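Local coordinates for periplasmic sugar-binding protein (Chloroflexus aurantiacus, PDB 4RXU) that binds D-glucose and probably serves as the periplasmic receptor that delivers carbohydrate to an ABC-type sugar transporter, at residues W222-N225 and T226-L230. Numbering follows the deposited sequence.
Sequences WDFN and TAKNL. With BGC (beta-D-glucopyranose), chain C.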
ATOM      1  N   TRP A 222       7.887  -4.053  -4.082  1.00  8.56           N
ATOM      2  CA  TRP A 222       7.908  -2.755  -3.379  1.00 10.21           C
ATOM      3  C   TRP A 222       9.309  -2.149  -3.348  1.00  9.14           C
ATOM      4  O   TRP A 222       9.738  -1.541  -2.357  1.00 11.69           O
ATOM      5  CB  TRP A 222       7.367  -2.891  -1.961  1.00  9.27           C
ATOM      6  CG  TRP A 222       5.943  -3.257  -1.776  1.00  9.76           C
ATOM      7  CD1 TRP A 222       5.452  -4.150  -0.848  1.00  9.65           C
ATOM      8  CD2 TRP A 222       4.788  -2.675  -2.418  1.00  8.92           C
ATOM      9  NE1 TRP A 222       4.068  -4.177  -0.899  1.00  8.59           N
ATOM     10  CE2 TRP A 222       3.634  -3.287  -1.854  1.00  6.64           C
ATOM     11  CE3 TRP A 222       4.615  -1.697  -3.389  1.00 10.10           C
ATOM     12  CZ2 TRP A 222       2.343  -2.935  -2.233  1.00 10.09           C
ATOM     13  CZ3 TRP A 222       3.318  -1.373  -3.797  1.00 11.77           C
ATOM     14  CH2 TRP A 222       2.205  -1.987  -3.208  1.00 11.41           C
ATOM     15  N   ASP A 223      10.002  -2.315  -4.463  1.00  7.93           N
ATOM     16  CA  ASP A 223      11.414  -1.947  -4.593  1.00 10.31           C
ATOM     17  C   ASP A 223      11.626  -1.139  -5.881  1.00 10.97           C
ATOM     18  O   ASP A 223      11.223  -1.569  -6.968  1.00  9.94           O
ATOM     19  CB  ASP A 223      12.315  -3.182  -4.608  1.00 11.35           C
ATOM     20  CG  ASP A 223      13.787  -2.828  -4.781  1.00 13.51           C
ATOM     21  OD1 ASP A 223      14.365  -2.147  -3.916  1.00 16.29           O
ATOM     22  OD2 ASP A 223      14.359  -3.233  -5.803  1.00 15.19           O
ATOM     23  N   PHE A 224      12.266   0.018  -5.735  1.00 11.06           N
ATOM     24  CA  PHE A 224      12.522   0.937  -6.833  1.00 10.13           C
ATOM     25  C   PHE A 224      13.261   0.273  -8.004  1.00 10.19           C
ATOM     26  O   PHE A 224      12.780   0.303  -9.140  1.00 11.02           O
ATOM     27  CB  PHE A 224      13.332   2.160  -6.347  1.00 11.01           C
ATOM     28  CG  PHE A 224      13.419   3.267  -7.360  1.00 13.51           C
ATOM     29  CD1 PHE A 224      14.341   3.214  -8.388  1.00 14.22           C
ATOM     30  CD2 PHE A 224      12.551   4.336  -7.299  1.00 12.98           C
ATOM     31  CE1 PHE A 224      14.399   4.220  -9.330  1.00 15.07           C
ATOM     32  CE2 PHE A 224      12.604   5.356  -8.226  1.00 15.20           C
ATOM     33  CZ  PHE A 224      13.524   5.295  -9.255  1.00 17.07           C
ATOM     34  N   ASN A 225      14.419  -0.334  -7.740  1.00 11.60           N
ATOM     35  CA  ASN A 225      15.234  -0.888  -8.827  1.00 13.32           C
ATOM     36  C   ASN A 225      14.552  -2.056  -9.520  1.00 12.50           C
ATOM     37  O   ASN A 225      14.625  -2.195 -10.746  1.00 12.59           O
ATOM     38  CB  ASN A 225      16.633  -1.307  -8.353  1.00 17.86           C
ATOM     39  CG  ASN A 225      17.579  -0.135  -8.222  1.00 19.70           C
ATOM     40  OD1 ASN A 225      17.284   0.981  -8.646  1.00 19.70           O
ATOM     41  ND2 ASN A 225      18.722  -0.384  -7.613  1.00 28.80           N
ATOM     42  N   THR A 226      13.874  -2.873  -8.724  1.00 10.82           N
ATOM     43  CA  THR A 226      13.121  -4.003  -9.239  1.00 10.69           C
ATOM     44  C   THR A 226      12.034  -3.491 -10.194  1.00 10.92           C
ATOM     45  O   THR A 226      11.865  -4.015 -11.302  1.00 10.96           O
ATOM     46  CB  THR A 226      12.513  -4.856  -8.108  1.00 11.13           C
ATOM     47  OG1 THR A 226      13.557  -5.330  -7.238  1.00 14.04           O
ATOM     48  CG2 THR A 226      11.733  -6.032  -8.677  1.00 12.98           C
ATOM     49  N   ALA A 227      11.321  -2.439  -9.793  1.00  9.47           N
ATOM     50  CA  ALA A 227      10.306  -1.846 -10.663  1.00  8.16           C
ATOM     51  C   ALA A 227      10.913  -1.265 -11.936  1.00  8.53           C
ATOM     52  O   ALA A 227      10.416  -1.499 -13.030  1.00  9.34           O
ATOM     53  CB  ALA A 227       9.590  -0.749  -9.912  1.00 10.86           C
ATOM     54  N   LYS A 228      11.978  -0.484 -11.789  1.00 10.74           N
ATOM     55  CA  LYS A 228      12.573   0.138 -12.970  1.00 12.05           C
ATOM     56  C   LYS A 228      13.040  -0.922 -13.956  1.00 12.93           C
ATOM     57  O   LYS A 228      12.772  -0.836 -15.157  1.00 11.25           O
ATOM     58  CB  LYS A 228      13.745   1.052 -12.613  1.00 14.88           C
ATOM     59  CG  LYS A 228      14.243   1.842 -13.823  1.00 13.78           C
ATOM     60  CD  LYS A 228      15.213   2.937 -13.455  1.00 22.45           C
ATOM     61  CE  LYS A 228      15.417   3.843 -14.649  1.00 23.35           C
ATOM     62  NZ  LYS A 228      16.596   4.713 -14.478  1.00 25.33           N
ATOM     63  N   ASN A 229      13.733  -1.923 -13.436  1.00 11.45           N
ATOM     64  CA  ASN A 229      14.224  -3.006 -14.283  1.00 11.55           C
ATOM     65  C   ASN A 229      13.142  -3.805 -14.977  1.00 10.78           C
ATOM     66  O   ASN A 229      13.285  -4.146 -16.160  1.00 11.93           O
ATOM     67  CB  ASN A 229      15.097  -3.926 -13.467  1.00 13.01           C
ATOM     68  CG  ASN A 229      16.365  -3.250 -13.067  1.00 16.32           C
ATOM     69  OD1 ASN A 229      16.687  -2.165 -13.567  1.00 18.75           O
ATOM     70  ND2 ASN A 229      17.085  -3.851 -12.179  1.00 15.72           N
ATOM     71  N   LEU A 230      12.059  -4.076 -14.256  1.00  9.36           N
ATOM     72  CA  LEU A 230      10.933  -4.754 -14.862  1.00 11.02           C
ATOM     73  C   LEU A 230      10.329  -3.902 -15.974  1.00 11.82           C
ATOM     74  O   LEU A 230      10.060  -4.399 -17.048  1.00 10.16           O
ATOM     75  CB  LEU A 230       9.879  -5.101 -13.824  1.00 12.49           C
ATOM     76  CG  LEU A 230       8.707  -5.940 -14.326  1.00 11.44           C
ATOM     77  CD1 LEU A 230       9.166  -7.287 -14.902  1.00 12.12           C
ATOM     78  CD2 LEU A 230       7.711  -6.145 -13.195  1.00 13.53           C
TER
HETATM   79  C2  BGC C 402       1.299  -0.071   2.089  1.00 11.07           C
HETATM   80  C3  BGC C 402       1.626   0.955   1.022  1.00 13.47           C
HETATM   81  C4  BGC C 402       3.116   0.906   0.720  1.00 13.58           C
HETATM   82  C5  BGC C 402       3.569  -0.520   0.402  1.00 13.95           C
HETATM   83  C6  BGC C 402       5.068  -0.659   0.254  1.00 14.91           C
HETATM   84  C1  BGC C 402       1.719  -1.397   1.478  1.00 14.99           C
HETATM   85  O1  BGC C 402       1.281  -2.497   2.220  1.00 14.97           O
HETATM   86  O2  BGC C 402      -0.104  -0.030   2.373  1.00 11.61           O
HETATM   87  O3  BGC C 402       1.243   2.237   1.511  1.00 11.14           O
HETATM   88  O4  BGC C 402       3.366   1.686  -0.466  1.00 11.98           O
HETATM   89  O5  BGC C 402       3.146  -1.411   1.415  1.00 12.53           O
HETATM   90  O6  BGC C 402       5.769  -0.070   1.351  1.00 11.95           O
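Asp223 grips Thr226 twice at the start of helix 224-237, and both bonds end on one oxygen. Its OD2 accepts from Thr226 OG1 at 2.7 Å, met on the anti side of the carboxylate, and from Thr226 N at 3.0 Å, which comes from above the carboxylate plane, 38° out of it. With CG anti to the backbone N (chi1 178°), the carboxylate is turned to the helix start, where OD2 meets Thr226, and the two side chains cross at about a right angle. This is an N-cap: the acid takes up an amide of the first turn, and its negative charge is probably stabilised by the helix dipole. The regular bonds follow at once, Ala227 N to Asp223 O at 3.0 Å and Lys228 N to Phe224 O at 2.9 Å, the latter nearly in line with the carbonyl.

The packed side of this turn is Ala227, whose CB lies 3.4 Å from Phe224 O, while the residue also touches Thr255 of helix 253-264. Phe224 leans on Ala258 and Asp261 of the same helix, and Lys228 CD approaches its ring obliquely. The other side is loose: Asn225 and Asn229, linked through the backbone bond from Asn229 N to Asn225 O, are exposed on the protein surface, where in the crystal both touch a neighbouring molecule.

One residue before the cap, Trp222 lays a ring face against the glucose, with C6 of BGC 3.4 Å from Trp222 CD2 and offset toward the rim. Its NE1 is hydrogen-bonded to Asp166, which also binds the sugar. An alanine here would remove the indole and probably leave the C5-C6 edge of the glucose without its aromatic cover and Asp166 without that donor. An Asp N-cap thus opens the helix directly after a pocket tryptophan, and an aromatic ring against the sugar, in the cleft between two lobes, is familiar from periplasmic sugar-binding proteins.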